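Local atomic coordinates of phosphoribosylamine--glycine ligase (Thermotoga maritima, PDB entry 1VKZ), a protein that catalyses the ATP-dependent ligation of glycine to 5-phosphoribosylamine, giving glycinamide ribonucleotide in de novo purine biosynthesis, with one Mg(2+) or Mn(2+) ion per subunit. Residues N92-V97 with A265-L270; E99-E104 with Y286-G291; S198-V203 with F269-L274; R206-L211 with E250-T255. All coordinates share one frame; numbering follows the deposited sequence.

Contact 1: N92-V97 with A265-L270; sequences NVFGPV and AYRGFL
The ring of Phe94 lies flat over the backbone of Gly268, whose CA sits 3.5 Å from the ring centroid and only 13° off the ring normal, a CH-pi contact over the middle of the face. This buried crossing joins two loops of the ATP-grasp ligase: 92-97, the loop of the Rossmann-like N domain that runs into helix 98-105, and the turn that opens strand 269-277 of the ATP-grasp domain. Phe94 is the centre of an inverse gamma turn, and its CG stands anti to the backbone N (chi1 -175°), so that the ring reaches across to segment 265-270. Its CE2 edge then points at the face of Phe269 in a T-shaped pair, centroids 5.3 Å apart and planes at 77°. Val310 of helix 303-315 touches both rings. The CA atoms of Gly268 and Gly95 are 4.0 Å apart; a side chain on Gly268 would collide with Gly95 CA, and the backbone angles there would also jam a CB against the preceding carbonyl O. Further along, Pro96 covers one face of the Tyr266 ring, its CG 4.0 Å from Tyr266 CZ. No direct hydrogen bond links the segments, and two waters do that work: one donates to Val93 O and weakly accepts from Arg267 NH1, whose neighbour NH2 is held by Tyr314 O, while the other joins Val97 N to Ala265 O. Tyr266 itself is tied down within its own turn, its OH donating to Phe269 O over a very short 2.4 Å from above the carbonyl plane.

Contact 2: E99-E104 with Y286-G291; sequences EVARLE and YNVRLG
Glu104 is the polar hub where helix 98-105 meets the end of strand 280-287, close to the predicted Mg(2+) ligands Asn287 and Glu285. Its chain runs out extended, with CG anti to the backbone N (chi1 -175°), which carries the carboxylate past Asn287. OE1 accepts from the backbone N of Val288 at 2.9 Å, a nearly straight bond (162°) that uses the anti lone pair. OE2 faces Arg289 NH2 at 3.6 Å, a long salt bridge with carboxylate and guanidinium planes 71° apart; Arg289 NE is buried without a partner. Two waters bridge the backbones: one donates to Leu103 O and accepts from Tyr286 N, the other lies between Glu104 O and Tyr286 O. Tyr286 O also receives a CA-H...O contact from Glu104 CA, 3.4 Å away. Beside these polar contacts the packing is apolar. Leu103 CD2 meets Tyr286 CD2 at 4.0 Å, and Val288 CG1 lies against Ala101 CA, while the hydroxyl of Tyr286 is hydrogen-bonded to Thr255 of helix 242-261. With one carboxylate oxygen fixed by a main-chain N-H and the other near a guanidinium, Glu104 is probably ionised, and its grip on Val288 is likely to steady the backbone just beyond Asn287.

Contact 3: S198-V203 with F269-L274; sequences SAMAVV and FLYLGL
Strands 195-204 and 269-277 run antiparallel through the centre of an ATP-grasp sheet, their short segments at 167°. The backbone is the tight part. Ala199 and Leu272 exchange two short bonds, of which Leu272 N to Ala199 O, 2.6 Å, is almost straight (177°) and nearly along the C=O axis; Ala201 and Leu270 form the second hydrogen-bonded pair. On the face carrying these four residues, the small alanines make way for Phe252 of helix 242-261, and Ala199 CB touches Leu274 CD1 at 3.7 Å. On the face of Ser198, Val202 and Phe269, Met200 and Tyr271 make the closest fit. Met200, present as selenomethionine, bends back at chi3 (-81°), bringing CE to 3.4 Å from Tyr271 CD2 and SE to the ring's edge, 5.1 Å from its centroid. The Tyr271 OH end passes Ser198 CB. An alanine at Tyr271 would remove the ring that Met200 touches and would probably let the Met200 side chain move more freely. Val202 CG2 approaches Phe269 CE1 more loosely, at 4.1 Å. The paired amides thus hold the strands whatever their side chains, whereas Tyr271, partly exposed and touched by Glu294, stands next to Ser198 and Asn287 of the predicted nucleotide and metal sites.

Contact 4: R206-L211 with E250-T255; sequences RNFVIL and ELFDKT
Phe208 lays its ring over CB of Phe252, 3.7 Å from centroid to CB and 19° off the ring normal, where edge strand 207-210 of the ATP-grasp sheet packs against helix 242-261. The axes of the strand and helix segments approach to 9.6 Å and run roughly antiparallel. The two phenyl rings are tilted by 30° and slid so far that they barely overlap; the contact therefore rests on the CH-pi approach of CB. Ile210 reaches the same Phe252 ring with CD1, 3.8 Å from CD2. Around this first shell, chi1 of Phe208 (61°) puts CG in the crowded position between the backbone N and the carbonyl carbon, aiming the ring at the helix. Leu256 adds to the cover of Phe208, while Phe252 continues inward to Ala199, Ala201 and Leu270. An alanine in place of Phe208 would strip the ring from Phe252 CB and would probably weaken the hold of this edge strand on the helix. Farther out the contact turns polar and exposed: Arg206 bends over the helix and pairs through NH1 with Glu260, its NE staying 4.9 Å from Asp253 OD1. That same Asp253 OD1 meets the rim of the Phe208 ring instead, 3.4 Å from CE1.

Overall arrangement
Contacts 1, 2 and 3 are buried, and contact 4 lies at the surface, about 17 Å from the chain centre to its own. All four reach one antiparallel sheet of the ATP-grasp domain. Contact 3 is its hydrogen-bonded middle and shares Phe269 and Leu270 with contact 1; a probable hydrogen bond from Val209 N to Val202 O continues the sheet to the edge strand of contact 4. Contacts 1 and 2 bring in residues of the N domain, the first by aromatic rings and bridging waters, the second by a carboxylate beside the predicted metal site. Contact 4 is mostly aromatic and aliphatic, and Thr255 of its helix ties it to Tyr286 of contact 2.

Contact 1: N92-V97 with A265-L270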
loop_
_atom_site.group_PDB
_atom_site.type_symbol
_atom_site.label_atom_id
_atom_site.label_comp_id
_atom_site.label_asym_id
_atom_site.label_seq_id
_atom_site.Cartn_x
_atom_site.Cartn_y
_atom_site.Cartn_z
ATOM N N ASN A 92 -9.020 19.274 -5.794
ATOM C CA ASN A 92 -7.561 19.229 -5.810
ATOM C C ASN A 92 -6.882 17.893 -5.603
ATOM O O ASN A 92 -5.720 17.640 -6.002
ATOM C CB ASN A 92 -7.102 20.056 -4.603
ATOM C CG ASN A 92 -6.528 21.290 -4.998
ATOM O OD1 ASN A 92 -6.986 21.877 -5.948
ATOM N ND2 ASN A 92 -5.479 21.713 -4.317
ATOM N N VAL A 93 -7.568 17.089 -4.828
ATOM C CA VAL A 93 -6.973 15.902 -4.266
ATOM C C VAL A 93 -7.188 14.714 -5.187
ATOM O O VAL A 93 -8.302 14.420 -5.592
ATOM C CB VAL A 93 -7.524 15.670 -2.844
ATOM C CG1 VAL A 93 -6.948 14.422 -2.251
ATOM C CG2 VAL A 93 -7.227 16.923 -1.962
ATOM N N PHE A 94 -6.104 14.065 -5.563
ATOM C CA PHE A 94 -6.185 13.005 -6.526
ATOM C C PHE A 94 -6.393 11.684 -5.767
ATOM O O PHE A 94 -5.501 10.888 -5.605
ATOM C CB PHE A 94 -4.949 12.983 -7.449
ATOM C CG PHE A 94 -5.043 11.943 -8.555
ATOM C CD1 PHE A 94 -6.163 11.899 -9.382
ATOM C CD2 PHE A 94 -4.065 10.980 -8.715
ATOM C CE1 PHE A 94 -6.268 10.936 -10.367
ATOM C CE2 PHE A 94 -4.150 10.034 -9.713
ATOM C CZ PHE A 94 -5.256 10.008 -10.538
ATOM N N GLY A 95 -7.606 11.501 -5.289
ATOM C CA GLY A 95 -7.958 10.352 -4.572
ATOM C C GLY A 95 -9.416 10.423 -4.317
ATOM O O GLY A 95 -9.978 11.474 -4.389
ATOM N N PRO A 96 -10.044 9.290 -4.029
ATOM C CA PRO A 96 -11.490 9.226 -4.027
ATOM C C PRO A 96 -12.125 9.904 -2.819
ATOM O O PRO A 96 -11.483 10.004 -1.767
ATOM C CB PRO A 96 -11.742 7.723 -4.008
ATOM C CG PRO A 96 -10.613 7.177 -3.321
ATOM C CD PRO A 96 -9.441 7.984 -3.697
ATOM N N VAL A 97 -13.374 10.340 -2.966
ATOM C CA VAL A 97 -14.162 10.843 -1.823
ATOM C C VAL A 97 -14.396 9.790 -0.755
ATOM O O VAL A 97 -14.252 8.614 -1.021
ATOM C CB VAL A 97 -15.545 11.417 -2.263
ATOM C CG1 VAL A 97 -15.367 12.574 -3.244
ATOM C CG2 VAL A 97 -16.449 10.362 -2.856
ATOM N N ALA A 265 -17.594 8.900 -8.677
ATOM C CA ALA A 265 -16.551 8.665 -9.674
ATOM C C ALA A 265 -15.240 8.486 -8.965
ATOM O O ALA A 265 -14.864 9.294 -8.152
ATOM C CB ALA A 265 -16.447 9.822 -10.654
ATOM N N TYR A 266 -14.534 7.412 -9.289
ATOM C CA TYR A 266 -13.268 7.096 -8.645
ATOM C C TYR A 266 -12.179 7.842 -9.357
ATOM O O TYR A 266 -12.037 7.727 -10.565
ATOM C CB TYR A 266 -12.978 5.619 -8.715
ATOM C CG TYR A 266 -11.895 5.192 -7.795
ATOM C CD1 TYR A 266 -10.553 5.495 -8.048
ATOM C CD2 TYR A 266 -12.180 4.430 -6.684
ATOM C CE1 TYR A 266 -9.537 5.059 -7.180
ATOM C CE2 TYR A 266 -11.181 4.009 -5.831
ATOM C CZ TYR A 266 -9.878 4.334 -6.088
ATOM O OH TYR A 266 -8.938 3.905 -5.216
ATOM N N ARG A 267 -11.425 8.612 -8.579
ATOM C CA ARG A 267 -10.283 9.361 -9.063
ATOM C C ARG A 267 -9.162 8.979 -8.149
ATOM O O ARG A 267 -9.331 9.025 -6.936
ATOM C CB ARG A 267 -10.550 10.860 -8.914
ATOM C CG ARG A 267 -11.941 11.320 -9.380
ATOM C CD ARG A 267 -11.978 12.761 -9.864
ATOM N NE ARG A 267 -11.131 12.864 -11.052
ATOM C CZ ARG A 267 -10.021 13.575 -11.166
ATOM N NH1 ARG A 267 -9.558 14.344 -10.188
ATOM N NH2 ARG A 267 -9.366 13.526 -12.299
ATOM N N GLY A 268 -8.016 8.615 -8.709
ATOM C CA GLY A 268 -6.843 8.332 -7.890
ATOM C C GLY A 268 -6.184 7.016 -8.189
ATOM O O GLY A 268 -6.041 6.636 -9.324
ATOM N N PHE A 269 -5.760 6.327 -7.148
ATOM C CA PHE A 269 -5.080 5.062 -7.291
ATOM C C PHE A 269 -5.973 4.013 -6.669
ATOM O O PHE A 269 -6.543 4.233 -5.589
ATOM C CB PHE A 269 -3.729 5.077 -6.549
ATOM C CG PHE A 269 -2.851 6.198 -6.934
ATOM C CD1 PHE A 269 -2.096 6.124 -8.060
ATOM C CD2 PHE A 269 -2.812 7.349 -6.192
ATOM C CE1 PHE A 269 -1.310 7.132 -8.415
ATOM C CE2 PHE A 269 -2.044 8.365 -6.563
ATOM C CZ PHE A 269 -1.282 8.261 -7.677
ATOM N N LEU A 270 -6.051 2.856 -7.306
ATOM C CA LEU A 270 -6.851 1.750 -6.772
ATOM C C LEU A 270 -5.990 0.520 -6.709
ATOM O O LEU A 270 -5.434 0.084 -7.706
ATOM C CB LEU A 270 -8.078 1.489 -7.645
ATOM C CG LEU A 270 -8.884 0.238 -7.247
ATOM C CD1 LEU A 270 -9.321 0.274 -5.756
ATOM C CD2 LEU A 270 -10.063 0.087 -8.152
HETATM O O HOH W 1 -9.578 15.521 -7.793
HETATM O O HOH W 2 -13.882 9.695 -5.793
#

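Contact 2: E99-E104 with Y286-G291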
loop_
_atom_site.group_PDB
_atom_site.type_symbol
_atom_site.label_atom_id
_atom_site.label_comp_id
_atom_site.label_asym_id
_atom_site.label_seq_id
_atom_site.Cartn_x
_atom_site.Cartn_y
_atom_site.Cartn_z
ATOM N N GLU A 99 -16.969 8.401 0.558
ATOM C CA GLU A 99 -17.939 7.368 0.243
ATOM C C GLU A 99 -17.317 6.241 -0.558
ATOM O O GLU A 99 -17.688 5.109 -0.404
ATOM C CB GLU A 99 -19.137 7.958 -0.513
ATOM C CG GLU A 99 -19.999 8.897 0.335
ATOM C CD GLU A 99 -19.628 10.399 0.245
ATOM O OE1 GLU A 99 -18.478 10.785 -0.118
ATOM O OE2 GLU A 99 -20.525 11.215 0.548
ATOM N N VAL A 100 -16.374 6.565 -1.427
ATOM C CA VAL A 100 -15.772 5.573 -2.313
ATOM C C VAL A 100 -14.699 4.840 -1.538
ATOM O O VAL A 100 -14.535 3.626 -1.710
ATOM C CB VAL A 100 -15.141 6.197 -3.565
ATOM C CG1 VAL A 100 -14.499 5.146 -4.394
ATOM C CG2 VAL A 100 -16.170 6.911 -4.382
ATOM N N ALA A 101 -14.002 5.593 -0.680
ATOM C CA ALA A 101 -12.942 5.051 0.172
ATOM C C ALA A 101 -13.442 4.081 1.261
ATOM O O ALA A 101 -12.617 3.400 1.873
ATOM C CB ALA A 101 -12.128 6.191 0.800
ATOM N N ARG A 102 -14.761 4.022 1.496
ATOM C CA ARG A 102 -15.385 2.910 2.261
ATOM C C ARG A 102 -15.029 1.539 1.698
ATOM O O ARG A 102 -15.132 0.522 2.383
ATOM C CB ARG A 102 -16.897 2.961 2.200
ATOM C CG ARG A 102 -17.544 4.113 2.763
ATOM C CD ARG A 102 -19.044 3.905 2.795
ATOM N NE ARG A 102 -19.434 3.067 3.937
ATOM C CZ ARG A 102 -20.590 2.421 4.062
ATOM N NH1 ARG A 102 -21.511 2.481 3.106
ATOM N NH2 ARG A 102 -20.814 1.698 5.157
ATOM N N LEU A 103 -14.667 1.498 0.428
ATOM C CA LEU A 103 -14.193 0.289 -0.169
ATOM C C LEU A 103 -12.984 -0.234 0.590
ATOM O O LEU A 103 -12.850 -1.459 0.708
ATOM C CB LEU A 103 -13.830 0.527 -1.626
ATOM C CG LEU A 103 -14.965 0.696 -2.605
ATOM C CD1 LEU A 103 -14.362 0.846 -3.983
ATOM C CD2 LEU A 103 -15.914 -0.475 -2.606
ATOM N N GLU A 104 -12.103 0.671 1.067
ATOM C CA GLU A 104 -10.985 0.284 1.926
ATOM C C GLU A 104 -11.384 0.366 3.388
ATOM O O GLU A 104 -10.992 -0.478 4.173
ATOM C CB GLU A 104 -9.700 1.108 1.695
ATOM C CG GLU A 104 -8.505 0.583 2.539
ATOM C CD GLU A 104 -7.163 1.368 2.443
ATOM O OE1 GLU A 104 -6.774 1.955 1.398
ATOM O OE2 GLU A 104 -6.439 1.355 3.460
ATOM N N TYR A 286 -9.701 -4.155 -1.086
ATOM C CA TYR A 286 -9.466 -2.934 -1.846
ATOM C C TYR A 286 -8.634 -1.996 -0.961
ATOM O O TYR A 286 -8.888 -1.864 0.229
ATOM C CB TYR A 286 -10.804 -2.260 -2.121
ATOM C CG TYR A 286 -11.692 -2.884 -3.172
ATOM C CD1 TYR A 286 -11.230 -3.117 -4.456
ATOM C CD2 TYR A 286 -13.012 -3.189 -2.890
ATOM C CE1 TYR A 286 -12.057 -3.690 -5.408
ATOM C CE2 TYR A 286 -13.838 -3.733 -3.831
ATOM C CZ TYR A 286 -13.355 -3.984 -5.078
ATOM O OH TYR A 286 -14.187 -4.495 -6.020
ATOM N N ASN A 287 -7.621 -1.377 -1.546
ATOM C CA ASN A 287 -7.001 -0.206 -0.950
ATOM C C ASN A 287 -7.115 0.927 -1.949
ATOM O O ASN A 287 -7.159 0.712 -3.146
ATOM C CB ASN A 287 -5.549 -0.497 -0.555
ATOM C CG ASN A 287 -5.440 -1.546 0.562
ATOM O OD1 ASN A 287 -6.466 -2.059 1.083
ATOM N ND2 ASN A 287 -4.201 -1.861 0.954
ATOM N N VAL A 288 -7.239 2.136 -1.442
ATOM C CA VAL A 288 -7.493 3.311 -2.303
ATOM C C VAL A 288 -6.268 4.174 -2.400
ATOM O O VAL A 288 -6.364 5.381 -2.473
ATOM C CB VAL A 288 -8.683 4.152 -1.807
ATOM C CG1 VAL A 288 -9.986 3.337 -1.963
ATOM C CG2 VAL A 288 -8.467 4.607 -0.387
ATOM N N ARG A 289 -5.116 3.541 -2.383
ATOM C CA ARG A 289 -3.878 4.199 -2.636
ATOM C C ARG A 289 -2.861 3.105 -2.966
ATOM O O ARG A 289 -3.165 1.925 -2.862
ATOM C CB ARG A 289 -3.461 5.018 -1.426
ATOM C CG ARG A 289 -3.695 4.340 -0.087
ATOM C CD ARG A 289 -2.888 3.075 0.128
ATOM N NE ARG A 289 -3.176 2.427 1.408
ATOM C CZ ARG A 289 -2.545 1.343 1.867
ATOM N NH1 ARG A 289 -1.569 0.769 1.165
ATOM N NH2 ARG A 289 -2.888 0.833 3.043
ATOM N N LEU A 290 -1.654 3.485 -3.341
ATOM C CA LEU A 290 -0.677 2.507 -3.786
ATOM C C LEU A 290 -0.009 1.971 -2.571
ATOM O O LEU A 290 0.006 2.659 -1.555
ATOM C CB LEU A 290 0.365 3.188 -4.647
ATOM C CG LEU A 290 -0.194 3.857 -5.888
ATOM C CD1 LEU A 290 0.904 4.694 -6.492
ATOM C CD2 LEU A 290 -0.727 2.782 -6.835
ATOM N N GLY A 291 0.566 0.773 -2.690
ATOM C CA GLY A 291 1.328 0.141 -1.601
ATOM C C GLY A 291 2.729 0.710 -1.300
ATOM O O GLY A 291 3.282 1.503 -2.075
HETATM O O HOH W 3 -11.590 -3.637 1.403
HETATM O O HOH W 4 -9.176 -2.828 3.326
#

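Contact 3: S198-V203 with F269-L274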
loop_
_atom_site.group_PDB
_atom_site.type_symbol
_atom_site.label_atom_id
_atom_site.label_comp_id
_atom_site.label_asym_id
_atom_site.label_seq_id
_atom_site.Cartn_x
_atom_site.Cartn_y
_atom_site.Cartn_z
ATOM N N SER A 198 -1.005 -8.595 -5.916
ATOM C CA SER A 198 -1.588 -7.284 -5.810
ATOM C C SER A 198 -1.697 -6.734 -7.205
ATOM O O SER A 198 -0.880 -7.063 -8.061
ATOM C CB SER A 198 -0.736 -6.358 -4.933
ATOM O OG SER A 198 0.332 -5.756 -5.654
ATOM N N ALA A 199 -2.716 -5.919 -7.441
ATOM C CA ALA A 199 -2.804 -5.173 -8.664
ATOM C C ALA A 199 -3.173 -3.715 -8.342
ATOM O O ALA A 199 -3.969 -3.457 -7.486
ATOM C CB ALA A 199 -3.775 -5.828 -9.571
HETATM N N MSE A 200 -2.548 -2.784 -9.036
HETATM C CA MSE A 200 -2.654 -1.368 -8.763
HETATM C C MSE A 200 -2.924 -0.623 -10.043
HETATM O O MSE A 200 -2.358 -0.904 -11.096
HETATM C CB MSE A 200 -1.338 -0.827 -8.178
HETATM C CG MSE A 200 -1.349 -0.588 -6.681
HETATM SE SE MSE A 200 0.460 -0.817 -5.871
HETATM C CE MSE A 200 0.332 -2.857 -5.785
ATOM N N ALA A 201 -3.762 0.379 -9.945
ATOM C CA ALA A 201 -4.057 1.172 -11.110
ATOM C C ALA A 201 -4.202 2.661 -10.776
ATOM O O ALA A 201 -4.634 3.055 -9.669
ATOM C CB ALA A 201 -5.299 0.640 -11.779
ATOM N N VAL A 202 -3.830 3.473 -11.766
ATOM C CA VAL A 202 -4.199 4.887 -11.808
ATOM C C VAL A 202 -5.539 4.925 -12.504
ATOM O O VAL A 202 -5.720 4.293 -13.534
ATOM C CB VAL A 202 -3.176 5.764 -12.575
ATOM C CG1 VAL A 202 -3.450 7.214 -12.319
ATOM C CG2 VAL A 202 -1.747 5.452 -12.144
ATOM N N VAL A 203 -6.457 5.676 -11.926
ATOM C CA VAL A 203 -7.868 5.613 -12.238
ATOM C C VAL A 203 -8.478 7.028 -12.374
ATOM O O VAL A 203 -8.163 7.933 -11.593
ATOM C CB VAL A 203 -8.640 4.873 -11.142
ATOM C CG1 VAL A 203 -10.143 4.941 -11.422
ATOM C CG2 VAL A 203 -8.183 3.423 -11.020
ATOM N N PHE A 269 -5.760 6.327 -7.148
ATOM C CA PHE A 269 -5.080 5.062 -7.291
ATOM C C PHE A 269 -5.973 4.013 -6.669
ATOM O O PHE A 269 -6.543 4.233 -5.589
ATOM C CB PHE A 269 -3.729 5.077 -6.549
ATOM C CG PHE A 269 -2.851 6.198 -6.934
ATOM C CD1 PHE A 269 -2.096 6.124 -8.060
ATOM C CD2 PHE A 269 -2.812 7.349 -6.192
ATOM C CE1 PHE A 269 -1.310 7.132 -8.415
ATOM C CE2 PHE A 269 -2.044 8.365 -6.563
ATOM C CZ PHE A 269 -1.282 8.261 -7.677
ATOM N N LEU A 270 -6.051 2.856 -7.306
ATOM C CA LEU A 270 -6.851 1.750 -6.772
ATOM C C LEU A 270 -5.990 0.520 -6.709
ATOM O O LEU A 270 -5.434 0.084 -7.706
ATOM C CB LEU A 270 -8.078 1.489 -7.645
ATOM C CG LEU A 270 -8.884 0.238 -7.247
ATOM C CD1 LEU A 270 -9.321 0.274 -5.756
ATOM C CD2 LEU A 270 -10.063 0.087 -8.152
ATOM N N TYR A 271 -5.940 -0.079 -5.531
ATOM C CA TYR A 271 -5.140 -1.278 -5.274
ATOM C C TYR A 271 -6.103 -2.438 -5.008
ATOM O O TYR A 271 -7.077 -2.285 -4.239
ATOM C CB TYR A 271 -4.198 -1.014 -4.096
ATOM C CG TYR A 271 -3.531 -2.199 -3.482
ATOM C CD1 TYR A 271 -4.251 -3.124 -2.743
ATOM C CD2 TYR A 271 -2.158 -2.358 -3.561
ATOM C CE1 TYR A 271 -3.622 -4.196 -2.145
ATOM C CE2 TYR A 271 -1.516 -3.438 -2.985
ATOM C CZ TYR A 271 -2.250 -4.343 -2.277
ATOM O OH TYR A 271 -1.623 -5.430 -1.710
ATOM N N LEU A 272 -5.853 -3.570 -5.683
ATOM C CA LEU A 272 -6.538 -4.813 -5.446
ATOM C C LEU A 272 -5.565 -5.787 -4.845
ATOM O O LEU A 272 -4.547 -6.085 -5.436
ATOM C CB LEU A 272 -7.042 -5.392 -6.768
ATOM C CG LEU A 272 -7.910 -4.553 -7.684
ATOM C CD1 LEU A 272 -8.497 -5.401 -8.788
ATOM C CD2 LEU A 272 -8.982 -3.872 -6.925
ATOM N N GLY A 273 -5.846 -6.290 -3.661
ATOM C CA GLY A 273 -5.095 -7.424 -3.130
ATOM C C GLY A 273 -5.837 -8.641 -3.590
ATOM O O GLY A 273 -7.031 -8.778 -3.284
ATOM N N LEU A 274 -5.163 -9.503 -4.349
ATOM C CA LEU A 274 -5.826 -10.620 -5.016
ATOM C C LEU A 274 -5.283 -11.944 -4.529
ATOM O O LEU A 274 -4.288 -12.013 -3.840
ATOM C CB LEU A 274 -5.656 -10.531 -6.516
ATOM C CG LEU A 274 -6.178 -9.226 -7.127
ATOM C CD1 LEU A 274 -5.512 -8.933 -8.491
ATOM C CD2 LEU A 274 -7.689 -9.265 -7.261
#

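Contact 4: R206-L211 with E250-T255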
loop_
_atom_site.group_PDB
_atom_site.type_symbol
_atom_site.label_atom_id
_atom_site.label_comp_id
_atom_site.label_asym_id
_atom_site.label_seq_id
_atom_site.Cartn_x
_atom_site.Cartn_y
_atom_site.Cartn_z
ATOM N N ARG A 206 -14.069 5.699 -15.146
ATOM C CA ARG A 206 -14.061 4.339 -15.686
ATOM C C ARG A 206 -12.787 3.987 -16.433
ATOM O O ARG A 206 -12.563 2.824 -16.751
ATOM C CB ARG A 206 -15.260 4.128 -16.600
ATOM C CG ARG A 206 -16.569 4.016 -15.852
ATOM C CD ARG A 206 -16.861 2.637 -15.298
ATOM N NE ARG A 206 -17.408 1.688 -16.277
ATOM C CZ ARG A 206 -18.642 1.727 -16.763
ATOM N NH1 ARG A 206 -19.475 2.689 -16.393
ATOM N NH2 ARG A 206 -19.049 0.818 -17.650
ATOM N N ASN A 207 -11.946 4.983 -16.693
ATOM C CA ASN A 207 -10.641 4.766 -17.274
ATOM C C ASN A 207 -9.637 4.403 -16.213
ATOM O O ASN A 207 -9.671 4.975 -15.135
ATOM C CB ASN A 207 -10.207 6.038 -17.955
ATOM C CG ASN A 207 -11.227 6.505 -18.914
ATOM O OD1 ASN A 207 -11.802 5.686 -19.620
ATOM N ND2 ASN A 207 -11.518 7.813 -18.920
ATOM N N PHE A 208 -8.751 3.452 -16.518
ATOM C CA PHE A 208 -7.654 3.087 -15.623
ATOM C C PHE A 208 -6.441 2.556 -16.395
ATOM O O PHE A 208 -6.582 2.023 -17.496
ATOM C CB PHE A 208 -8.109 2.041 -14.585
ATOM C CG PHE A 208 -8.577 0.740 -15.187
ATOM C CD1 PHE A 208 -9.881 0.584 -15.612
ATOM C CD2 PHE A 208 -7.730 -0.318 -15.308
ATOM C CE1 PHE A 208 -10.318 -0.622 -16.166
ATOM C CE2 PHE A 208 -8.161 -1.516 -15.879
ATOM C CZ PHE A 208 -9.454 -1.658 -16.303
ATOM N N VAL A 209 -5.255 2.688 -15.808
ATOM C CA VAL A 209 -4.079 1.995 -16.327
ATOM C C VAL A 209 -3.557 1.144 -15.208
ATOM O O VAL A 209 -3.468 1.594 -14.075
ATOM C CB VAL A 209 -2.989 2.938 -16.920
ATOM C CG1 VAL A 209 -3.648 4.057 -17.703
ATOM C CG2 VAL A 209 -2.065 3.527 -15.884
ATOM N N ILE A 210 -3.239 -0.104 -15.516
ATOM C CA ILE A 210 -2.650 -1.014 -14.524
ATOM C C ILE A 210 -1.150 -0.793 -14.458
ATOM O O ILE A 210 -0.489 -0.720 -15.468
ATOM C CB ILE A 210 -2.973 -2.468 -14.858
ATOM C CG1 ILE A 210 -4.476 -2.693 -14.768
ATOM C CG2 ILE A 210 -2.270 -3.386 -13.868
ATOM C CD1 ILE A 210 -4.920 -4.058 -15.076
ATOM N N LEU A 211 -0.618 -0.673 -13.256
ATOM C CA LEU A 211 0.800 -0.481 -13.071
ATOM C C LEU A 211 1.584 -1.813 -13.086
ATOM O O LEU A 211 1.010 -2.880 -12.951
ATOM C CB LEU A 211 1.012 0.289 -11.780
ATOM C CG LEU A 211 0.436 1.693 -11.915
ATOM C CD1 LEU A 211 0.402 2.440 -10.578
ATOM C CD2 LEU A 211 1.241 2.458 -12.942
ATOM N N GLU A 250 -10.863 -7.065 -15.783
ATOM C CA GLU A 250 -12.301 -7.215 -15.639
ATOM C C GLU A 250 -12.733 -6.923 -14.213
ATOM O O GLU A 250 -13.804 -6.370 -14.005
ATOM C CB GLU A 250 -12.713 -8.627 -16.066
ATOM C CG GLU A 250 -14.206 -8.902 -16.044
ATOM C CD GLU A 250 -14.572 -10.236 -16.701
ATOM O OE1 GLU A 250 -14.038 -10.542 -17.811
ATOM O OE2 GLU A 250 -15.406 -10.975 -16.115
ATOM N N LEU A 251 -11.894 -7.279 -13.235
ATOM C CA LEU A 251 -12.137 -6.902 -11.829
ATOM C C LEU A 251 -12.130 -5.395 -11.639
ATOM O O LEU A 251 -12.979 -4.851 -10.908
ATOM C CB LEU A 251 -11.107 -7.552 -10.895
ATOM C CG LEU A 251 -11.295 -9.046 -10.630
ATOM C CD1 LEU A 251 -10.143 -9.620 -9.760
ATOM C CD2 LEU A 251 -12.674 -9.330 -10.019
ATOM N N PHE A 252 -11.169 -4.724 -12.272
ATOM C CA PHE A 252 -11.112 -3.258 -12.264
ATOM C C PHE A 252 -12.341 -2.619 -12.909
ATOM O O PHE A 252 -12.931 -1.686 -12.338
ATOM C CB PHE A 252 -9.855 -2.780 -12.968
ATOM C CG PHE A 252 -8.656 -2.749 -12.095
ATOM C CD1 PHE A 252 -8.595 -1.881 -11.029
ATOM C CD2 PHE A 252 -7.578 -3.577 -12.346
ATOM C CE1 PHE A 252 -7.478 -1.858 -10.220
ATOM C CE2 PHE A 252 -6.461 -3.546 -11.553
ATOM C CZ PHE A 252 -6.407 -2.693 -10.498
ATOM N N ASP A 253 -12.732 -3.135 -14.075
ATOM C CA ASP A 253 -13.905 -2.619 -14.759
ATOM C C ASP A 253 -15.168 -2.748 -13.914
ATOM O O ASP A 253 -15.955 -1.796 -13.849
ATOM C CB ASP A 253 -14.119 -3.289 -16.124
ATOM C CG ASP A 253 -13.569 -2.456 -17.284
ATOM O OD1 ASP A 253 -13.495 -1.196 -17.147
ATOM O OD2 ASP A 253 -13.205 -2.990 -18.374
ATOM N N LYS A 254 -15.381 -3.909 -13.294
ATOM C CA LYS A 254 -16.639 -4.158 -12.590
ATOM C C LYS A 254 -16.681 -3.350 -11.309
ATOM O O LYS A 254 -17.730 -2.867 -10.913
ATOM C CB LYS A 254 -16.863 -5.637 -12.318
ATOM C CG LYS A 254 -17.644 -6.431 -13.389
ATOM C CD LYS A 254 -17.793 -7.896 -12.912
ATOM C CE LYS A 254 -18.960 -8.660 -13.558
ATOM N NZ LYS A 254 -18.620 -9.278 -14.895
ATOM N N THR A 255 -15.511 -3.155 -10.704
ATOM C CA THR A 255 -15.341 -2.293 -9.527
ATOM C C THR A 255 -15.612 -0.840 -9.844
ATOM O O THR A 255 -16.296 -0.152 -9.091
ATOM C CB THR A 255 -13.922 -2.432 -8.976
ATOM O OG1 THR A 255 -13.709 -3.775 -8.521
ATOM C CG2 THR A 255 -13.732 -1.583 -7.712
#